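PDB 5CUY: acidocalcisomal pyrophosphatase from Trypanosoma brucei brucei, which probably hydrolyses inorganic pyrophosphate to phosphate with the help of magnesium ions. Local coordinates for residues 276-281 / 293-298; 286-291 / 325-330; 319-324 / 377-382. The protein carries 1 engineered substitution. All blocks are in the same frame, centred on the assembly; numbering follows the deposited sequence.

Interaction 1: residues 276-281 / 293-298; sequences TWESTE and DPVDAV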
loop_
_atom_site.group_PDB
_atom_site.type_symbol
_atom_site.label_atom_id
_atom_site.label_comp_id
_atom_site.label_asym_id
_atom_site.label_seq_id
_atom_site.Cartn_x
_atom_site.Cartn_y
_atom_site.Cartn_z
ATOM N N THR D 276 13.233 25.047 -15.824
ATOM C CA THR D 276 13.392 24.307 -17.084
ATOM C C THR D 276 12.966 25.239 -18.197
ATOM O O THR D 276 12.154 26.121 -17.968
ATOM C CB THR D 276 12.517 23.007 -17.142
ATOM O OG1 THR D 276 11.134 23.361 -17.153
ATOM C CG2 THR D 276 12.802 22.062 -15.954
ATOM N N TRP D 277 13.514 25.061 -19.390
ATOM C CA TRP D 277 13.191 25.925 -20.528
ATOM C C TRP D 277 13.512 25.227 -21.825
ATOM O O TRP D 277 14.660 24.820 -22.072
ATOM C CB TRP D 277 14.011 27.192 -20.486
ATOM C CG TRP D 277 13.707 28.149 -21.576
ATOM C CD1 TRP D 277 14.564 28.591 -22.568
ATOM C CD2 TRP D 277 12.499 28.897 -21.737
ATOM N NE1 TRP D 277 13.957 29.581 -23.326
ATOM C CE2 TRP D 277 12.691 29.785 -22.834
ATOM C CE3 TRP D 277 11.274 28.911 -21.061
ATOM C CZ2 TRP D 277 11.697 30.676 -23.254
ATOM C CZ3 TRP D 277 10.295 29.789 -21.475
ATOM C CH2 TRP D 277 10.510 30.666 -22.564
ATOM N N GLU D 278 12.491 25.091 -22.657
ATOM C CA GLU D 278 12.647 24.465 -23.949
ATOM C C GLU D 278 12.631 25.608 -24.947
ATOM O O GLU D 278 11.620 26.250 -25.159
ATOM C CB GLU D 278 11.510 23.482 -24.119
ATOM C CG GLU D 278 11.748 22.266 -23.242
ATOM C CD GLU D 278 12.485 21.163 -23.994
ATOM O OE1 GLU D 278 11.799 20.269 -24.517
ATOM O OE2 GLU D 278 13.729 21.183 -24.100
ATOM N N SER D 279 13.772 25.858 -25.563
ATOM C CA SER D 279 13.901 26.999 -26.451
ATOM C C SER D 279 13.591 26.909 -27.929
ATOM O O SER D 279 14.029 25.999 -28.619
ATOM C CB SER D 279 15.304 27.587 -26.312
ATOM O OG SER D 279 15.512 28.568 -27.318
ATOM N N THR D 280 12.870 27.902 -28.427
ATOM C CA THR D 280 12.562 27.915 -29.841
ATOM C C THR D 280 13.829 28.305 -30.578
ATOM O O THR D 280 13.781 28.700 -31.715
ATOM C CB THR D 280 11.475 28.936 -30.197
ATOM O OG1 THR D 280 11.808 30.190 -29.610
ATOM C CG2 THR D 280 10.131 28.507 -29.683
ATOM N N GLU D 281 14.977 28.193 -29.944
ATOM C CA GLU D 281 16.191 28.563 -30.643
ATOM C C GLU D 281 17.200 27.415 -30.625
ATOM O O GLU D 281 18.285 27.490 -31.214
ATOM C CB GLU D 281 16.782 29.845 -30.029
ATOM C CG GLU D 281 16.613 31.112 -30.895
ATOM C CD GLU D 281 15.160 31.645 -30.986
ATOM O OE1 GLU D 281 14.593 31.656 -32.112
ATOM O OE2 GLU D 281 14.596 32.066 -29.939
ATOM N N ASP D 293 9.014 27.371 -23.303
ATOM C CA ASP D 293 8.168 27.026 -22.166
ATOM C C ASP D 293 8.818 25.951 -21.273
ATOM O O ASP D 293 9.680 25.194 -21.717
ATOM C CB ASP D 293 6.862 26.496 -22.746
ATOM C CG ASP D 293 5.669 26.948 -21.996
ATOM O OD1 ASP D 293 5.537 28.175 -21.771
ATOM O OD2 ASP D 293 4.848 26.069 -21.645
ATOM N N PRO D 294 8.433 25.899 -19.991
ATOM C CA PRO D 294 8.976 24.905 -19.062
ATOM C C PRO D 294 8.432 23.574 -19.557
ATOM O O PRO D 294 7.376 23.533 -20.211
ATOM C CB PRO D 294 8.367 25.320 -17.726
ATOM C CG PRO D 294 8.215 26.781 -17.854
ATOM C CD PRO D 294 7.652 26.904 -19.255
ATOM N N VAL D 295 9.130 22.485 -19.267
ATOM C CA VAL D 295 8.678 21.213 -19.768
ATOM C C VAL D 295 7.492 20.783 -18.972
ATOM O O VAL D 295 7.433 20.986 -17.757
ATOM C CB VAL D 295 9.775 20.126 -19.700
ATOM C CG1 VAL D 295 11.137 20.764 -19.713
ATOM C CG2 VAL D 295 9.581 19.240 -18.485
ATOM N N ASP D 296 6.546 20.173 -19.655
ATOM C CA ASP D 296 5.358 19.760 -18.996
ATOM C C ASP D 296 5.409 18.387 -18.350
ATOM O O ASP D 296 6.286 17.592 -18.615
ATOM C CB ASP D 296 4.205 19.855 -19.997
ATOM C CG ASP D 296 3.866 21.316 -20.365
ATOM O OD1 ASP D 296 3.447 22.095 -19.458
ATOM O OD2 ASP D 296 4.022 21.693 -21.545
ATOM N N ALA D 297 4.499 18.109 -17.440
ATOM C CA ALA D 297 4.487 16.773 -16.904
ATOM C C ALA D 297 3.060 16.392 -16.558
ATOM O O ALA D 297 2.171 17.232 -16.445
ATOM C CB ALA D 297 5.390 16.627 -15.721
ATOM N N VAL D 298 2.861 15.095 -16.437
ATOM C CA VAL D 298 1.590 14.516 -16.121
ATOM C C VAL D 298 1.889 13.610 -14.943
ATOM O O VAL D 298 2.642 12.698 -15.091
ATOM C CB VAL D 298 1.123 13.692 -17.324
ATOM C CG1 VAL D 298 -0.304 13.223 -17.141
ATOM C CG2 VAL D 298 1.213 14.530 -18.545
#
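The aspartate-rich, magnesium-binding loop of the pyrophosphatase domain is held at residues 293-295 by the loop 276-281, where Trp277, Thr276 and Glu278 meet Asp293, Pro294 and Val295. The indole of Trp277 lies against the backbone of Asp293, whose N sits 3.3 Å from CZ3 over one ring face, displaced toward the rim. With CG anti to the backbone N (chi1 -178°) Trp277 starts out away from Asp293, and its six-membered ring swings back over that peptide. Beside it, Glu278 N donates to Asp293 O at 3.0 Å; the reverse bond, from Asp293 N to Glu278 O, is weak. Further along, Val295 N donates a hydrogen bond to Thr276 OG1 at 3.0 Å, and the same hydroxyl is bonded to Phe273 O, so two backbone partners fix its rotation. Val295 CG1 packs on Thr276 CB at 3.7 Å and meets Glu278 CG at 3.9 Å. The side chain of Asp293 comes within about 4 Å of the bound magnesium ion without being a ligand in this model, whereas Asp296 is one. Strand 269-272 lies beside strand 296-299, Ser398 of helix 388-410 touches Thr276, Glu278 and Val295, and Phe152 of a second subunit meets Trp277 edge-to-face.

Interaction 2: residues 286-291 / 325-330; sequences AGVTGD and GEMDWK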
loop_
_atom_site.group_PDB
_atom_site.type_symbol
_atom_site.label_atom_id
_atom_site.label_comp_id
_atom_site.label_asym_id
_atom_site.label_seq_id
_atom_site.Cartn_x
_atom_site.Cartn_y
_atom_site.Cartn_z
ATOM N N ALA D 286 16.298 18.657 -37.278
ATOM C CA ALA D 286 15.964 19.636 -38.304
ATOM C C ALA D 286 14.442 19.798 -38.433
ATOM O O ALA D 286 13.705 18.808 -38.479
ATOM C CB ALA D 286 16.586 19.223 -39.641
ATOM N N GLY D 287 13.983 21.049 -38.464
ATOM C CA GLY D 287 12.561 21.334 -38.592
ATOM C C GLY D 287 11.812 21.423 -37.268
ATOM O O GLY D 287 10.769 22.064 -37.168
ATOM N N VAL D 288 12.362 20.772 -36.248
ATOM C CA VAL D 288 11.785 20.740 -34.911
ATOM C C VAL D 288 12.636 21.531 -33.930
ATOM O O VAL D 288 13.832 21.296 -33.768
ATOM C CB VAL D 288 11.679 19.304 -34.409
ATOM C CG1 VAL D 288 11.102 19.272 -33.010
ATOM C CG2 VAL D 288 10.817 18.514 -35.360
ATOM N N THR D 289 11.991 22.458 -33.247
ATOM C CA THR D 289 12.674 23.300 -32.296
ATOM C C THR D 289 11.948 23.177 -30.944
ATOM O O THR D 289 11.107 22.284 -30.745
ATOM C CB THR D 289 12.665 24.741 -32.873
ATOM O OG1 THR D 289 13.915 25.372 -32.595
ATOM C CG2 THR D 289 11.499 25.566 -32.328
ATOM N N GLY D 290 12.294 24.047 -30.004
ATOM C CA GLY D 290 11.629 24.035 -28.711
ATOM C C GLY D 290 10.402 24.941 -28.705
ATOM O O GLY D 290 10.175 25.678 -29.650
ATOM N N ASP D 291 9.619 24.929 -27.642
ATOM C CA ASP D 291 8.426 25.754 -27.634
ATOM C C ASP D 291 8.393 26.981 -26.684
ATOM O O ASP D 291 7.302 27.527 -26.412
ATOM C CB ASP D 291 7.231 24.844 -27.368
ATOM C CG ASP D 291 7.387 24.049 -26.108
ATOM O OD1 ASP D 291 8.380 24.265 -25.395
ATOM O OD2 ASP D 291 6.515 23.210 -25.813
ATOM N N GLY D 325 6.602 22.425 -36.025
ATOM C CA GLY D 325 8.015 22.618 -35.785
ATOM C C GLY D 325 8.449 22.690 -34.336
ATOM O O GLY D 325 9.631 22.961 -34.077
ATOM N N GLU D 326 7.540 22.457 -33.384
ATOM C CA GLU D 326 7.942 22.537 -31.983
ATOM C C GLU D 326 7.757 21.249 -31.204
ATOM O O GLU D 326 6.648 20.697 -31.125
ATOM C CB GLU D 326 7.222 23.703 -31.269
ATOM C CG GLU D 326 7.428 25.065 -31.985
ATOM C CD GLU D 326 6.910 26.311 -31.248
ATOM O OE1 GLU D 326 5.771 26.316 -30.695
ATOM O OE2 GLU D 326 7.655 27.310 -31.260
ATOM N N MET D 327 8.861 20.759 -30.644
ATOM C CA MET D 327 8.841 19.561 -29.820
ATOM C C MET D 327 8.156 19.898 -28.492
ATOM O O MET D 327 8.612 20.769 -27.758
ATOM C CB MET D 327 10.266 19.107 -29.567
ATOM C CG MET D 327 10.408 18.169 -28.407
ATOM S SD MET D 327 9.600 16.632 -28.723
ATOM C CE MET D 327 10.576 15.987 -30.043
ATOM N N ASP D 328 7.050 19.234 -28.186
ATOM C CA ASP D 328 6.338 19.492 -26.941
ATOM C C ASP D 328 6.313 18.230 -26.052
ATOM O O ASP D 328 5.467 17.357 -26.197
ATOM C CB ASP D 328 4.928 19.991 -27.278
ATOM C CG ASP D 328 4.075 20.258 -26.041
ATOM O OD1 ASP D 328 4.598 20.687 -24.969
ATOM O OD2 ASP D 328 2.847 20.059 -26.161
ATOM N N TRP D 329 7.253 18.143 -25.125
ATOM C CA TRP D 329 7.364 16.991 -24.243
ATOM C C TRP D 329 6.308 16.857 -23.193
ATOM O O TRP D 329 5.867 17.839 -22.611
ATOM C CB TRP D 329 8.665 17.038 -23.493
ATOM C CG TRP D 329 9.791 17.041 -24.345
ATOM C CD1 TRP D 329 10.689 18.044 -24.481
ATOM C CD2 TRP D 329 10.289 15.932 -25.106
ATOM N NE1 TRP D 329 11.741 17.633 -25.257
ATOM C CE2 TRP D 329 11.530 16.339 -25.661
ATOM C CE3 TRP D 329 9.818 14.640 -25.366
ATOM C CZ2 TRP D 329 12.320 15.490 -26.467
ATOM C CZ3 TRP D 329 10.598 13.785 -26.170
ATOM C CH2 TRP D 329 11.841 14.216 -26.710
ATOM N N LYS D 330 5.928 15.628 -22.926
ATOM C CA LYS D 330 4.989 15.325 -21.870
ATOM C C LYS D 330 5.744 14.326 -20.980
ATOM O O LYS D 330 5.970 13.144 -21.348
ATOM C CB LYS D 330 3.726 14.689 -22.423
ATOM C CG LYS D 330 3.013 15.527 -23.454
ATOM C CD LYS D 330 2.646 16.874 -22.886
ATOM C CE LYS D 330 2.871 17.926 -23.948
ATOM N NZ LYS D 330 1.728 18.879 -24.021
#
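Thr289 and Glu326 form a single backbone bridge, the tight part of this contact. Thr289 N donates to Gly325 O at 2.6 Å, and Met327 N donates to Thr289 O at 2.7 Å, the latter arriving nearly along the C=O axis. Next to the bridge Val288 CG1, placed anti to its own backbone N (chi1 179°), presses on Met327 CB at 3.5 Å. The bend at chi2 (66°) carries the sulfur of Met327 over the centre of the Trp329 ring, 3.5 Å above its plane. The rest of the contact is looser and more polar: Glu326 stretches alongside Thr289, its CG 4.1 Å from Thr289 CG2, and its carboxylate passes Asp291 CB without a bond. Nearby the carboxylates of Asp291 and Asp328 cross with their planes 55° apart, OD2 of Asp291 lying 3.3 Å from OD1 of Asp328. Such closeness of like charges is probably tolerated because both residues, with Asp296, bind the magnesium ion, and because Lys330 NZ forms a salt bridge to Asp328 OD2 at 2.7 Å, from above the carboxylate plane. A cluster of aspartates around magnesium, carried by a loop and two neighbouring sheet strands, is characteristic of the family I pyrophosphatase active site.

Interaction 3: residues 319-324 / 377-382; sequences LGMIDE and SHFAFD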
loop_
_atom_site.group_PDB
_atom_site.type_symbol
_atom_site.label_atom_id
_atom_site.label_comp_id
_atom_site.label_asym_id
_atom_site.label_seq_id
_atom_site.Cartn_x
_atom_site.Cartn_y
_atom_site.Cartn_z
ATOM N N LEU D 319 6.634 11.346 -23.223
ATOM C CA LEU D 319 5.992 11.184 -24.507
ATOM C C LEU D 319 6.292 12.480 -25.313
ATOM O O LEU D 319 6.177 13.578 -24.798
ATOM C CB LEU D 319 4.500 10.990 -24.288
ATOM C CG LEU D 319 3.642 11.044 -25.547
ATOM C CD1 LEU D 319 3.989 9.795 -26.358
ATOM C CD2 LEU D 319 2.128 11.076 -25.199
ATOM N N GLY D 320 6.695 12.353 -26.564
ATOM C CA GLY D 320 6.998 13.537 -27.340
ATOM C C GLY D 320 6.047 13.835 -28.479
ATOM O O GLY D 320 5.802 13.015 -29.356
ATOM N N MET D 321 5.531 15.040 -28.492
ATOM C CA MET D 321 4.587 15.427 -29.501
ATOM C C MET D 321 5.147 16.637 -30.294
ATOM O O MET D 321 5.530 17.651 -29.725
ATOM C CB MET D 321 3.278 15.730 -28.765
ATOM C CG MET D 321 2.123 16.153 -29.607
ATOM S SD MET D 321 0.598 16.076 -28.630
ATOM C CE MET D 321 0.429 17.808 -28.004
ATOM N N ILE D 322 5.223 16.528 -31.610
ATOM C CA ILE D 322 5.736 17.636 -32.409
ATOM C C ILE D 322 4.588 18.357 -33.071
ATOM O O ILE D 322 3.802 17.739 -33.776
ATOM C CB ILE D 322 6.677 17.166 -33.548
ATOM C CG1 ILE D 322 7.839 16.332 -32.984
ATOM C CG2 ILE D 322 7.148 18.393 -34.324
ATOM C CD1 ILE D 322 8.866 15.952 -33.985
ATOM N N ASP D 323 4.491 19.664 -32.870
ATOM C CA ASP D 323 3.409 20.426 -33.483
ATOM C C ASP D 323 3.936 21.729 -34.080
ATOM O O ASP D 323 4.433 22.590 -33.370
ATOM C CB ASP D 323 2.302 20.727 -32.456
ATOM C CG ASP D 323 1.087 21.387 -33.091
ATOM O OD1 ASP D 323 1.284 22.387 -33.824
ATOM O OD2 ASP D 323 -0.056 20.909 -32.866
ATOM N N GLU D 324 3.823 21.855 -35.395
ATOM C CA GLU D 324 4.282 23.039 -36.103
ATOM C C GLU D 324 5.725 23.388 -35.796
ATOM O O GLU D 324 6.036 24.485 -35.359
ATOM C CB GLU D 324 3.366 24.203 -35.767
ATOM C CG GLU D 324 1.945 23.960 -36.218
ATOM C CD GLU D 324 1.058 25.147 -35.942
ATOM O OE1 GLU D 324 0.890 25.490 -34.738
ATOM O OE2 GLU D 324 0.538 25.740 -36.928
ATOM N N SER D 377 -2.653 14.399 -33.343
ATOM C CA SER D 377 -1.308 14.899 -33.094
ATOM C C SER D 377 -0.225 13.993 -33.721
ATOM O O SER D 377 -0.434 12.781 -33.902
ATOM C CB SER D 377 -1.062 14.998 -31.591
ATOM O OG SER D 377 -1.754 16.093 -31.008
ATOM N N HIS D 378 0.917 14.589 -34.061
ATOM C CA HIS D 378 2.065 13.839 -34.604
ATOM C C HIS D 378 3.063 13.666 -33.446
ATOM O O HIS D 378 3.446 14.631 -32.789
ATOM C CB HIS D 378 2.759 14.607 -35.746
ATOM C CG HIS D 378 1.871 14.893 -36.925
ATOM N ND1 HIS D 378 1.175 13.906 -37.598
ATOM C CD2 HIS D 378 1.530 16.063 -37.522
ATOM C CE1 HIS D 378 0.438 14.457 -38.549
ATOM N NE2 HIS D 378 0.634 15.764 -38.524
ATOM N N PHE D 379 3.474 12.442 -33.178
ATOM C CA PHE D 379 4.422 12.205 -32.103
ATOM C C PHE D 379 5.808 11.906 -32.638
ATOM O O PHE D 379 6.011 11.734 -33.822
ATOM C CB PHE D 379 3.967 11.017 -31.289
ATOM C CG PHE D 379 2.628 11.188 -30.672
ATOM C CD1 PHE D 379 2.470 11.926 -29.518
ATOM C CD2 PHE D 379 1.499 10.560 -31.227
ATOM C CE1 PHE D 379 1.193 12.027 -28.919
ATOM C CE2 PHE D 379 0.228 10.657 -30.631
ATOM C CZ PHE D 379 0.082 11.382 -29.491
ATOM N N ALA D 380 6.770 11.826 -31.741
ATOM C CA ALA D 380 8.140 11.477 -32.114
ATOM C C ALA D 380 8.177 9.997 -31.809
ATOM O O ALA D 380 7.388 9.533 -30.987
ATOM C CB ALA D 380 9.140 12.198 -31.220
ATOM N N PHE D 381 9.076 9.268 -32.457
ATOM C CA PHE D 381 9.213 7.844 -32.220
ATOM C C PHE D 381 7.927 7.063 -32.382
ATOM O O PHE D 381 7.714 6.047 -31.705
ATOM C CB PHE D 381 9.736 7.611 -30.828
ATOM C CG PHE D 381 10.857 8.496 -30.472
ATOM C CD1 PHE D 381 12.076 8.375 -31.115
ATOM C CD2 PHE D 381 10.702 9.466 -29.507
ATOM C CE1 PHE D 381 13.133 9.208 -30.805
ATOM C CE2 PHE D 381 11.754 10.308 -29.190
ATOM C CZ PHE D 381 12.977 10.177 -29.846
ATOM N N ASP D 382 7.068 7.536 -33.273
ATOM C CA ASP D 382 5.809 6.848 -33.516
ATOM C C ASP D 382 4.962 6.740 -32.255
ATOM O O ASP D 382 4.234 5.765 -32.102
ATOM C CB ASP D 382 6.060 5.424 -34.036
ATOM C CG ASP D 382 6.967 5.371 -35.264
ATOM O OD1 ASP D 382 6.707 6.090 -36.248
ATOM O OD2 ASP D 382 7.946 4.582 -35.249
HETATM O O HOH W 1 7.208 9.600 -28.186
HETATM O O HOH W 2 0.838 17.543 -33.437
#
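The ring of Phe379 has Gly320 O at its edge, in the ring plane and 3.5 Å from CD1, while Leu319 CD2 and Met321 CB approach it obliquely, CD2 at 4.0 Å from CE1. This is an antiparallel strand pair of the mixed sheet in the pyrophosphatase fold, with Met321 opposite Phe379 as a non-hydrogen-bonded pair and both side chains on one face of the sheet. The sulfur of Met321 makes an oblique Met-aromatic contact, SD lying 5.1 Å from the centroid of the Phe379 ring and 50° off its normal. Met321 is extended as far as SD (chi1 -180°, chi2 166°), which brings SD within 3.3 Å of Ser377 OG, before the chain bends at chi3; the hydroxyl of that serine is bonded to Phe365 O and Lys369 NZ. Phe365 belongs to helix 357-367, which covers this face; its Arg362 and Arg366 touch Phe379, as does Leu32 of a third subunit. On the other face Ile322 packs on Met327 and Glu285. Two backbone hydrogen bonds join the strands, from Ala380 N to Gly320 O at 2.8 Å and from Ile322 N to His378 O at 2.9 Å. Where the strands diverge, water takes over: one molecule accepts from His378 N and donates to Ile322 O, and a second, at the edge of the Phe381 ring, accepts from Gly320 N and donates to Ala380 O at 2.8 Å.

In the fold
From the N terminus, the chain passes through 276-281 and 286-291 and returns at 293-298, closing interaction 1 as a short loop of eleven intervening residues. Interaction 2 opens within that loop and closes only at 325-330, so the two cross, and they touch where Asp296 nears Asp328 beside the magnesium ion. Interaction 3 begins at 319-324, before interaction 2 has closed, and ends at 377-382; these two also cross, while interactions 1 and 3 follow in series without touching. Strand 310-323 turns directly into strand 326-335, joining interactions 2 and 3. Together they link the metal-binding loop to one sheet, out to strand 378-387.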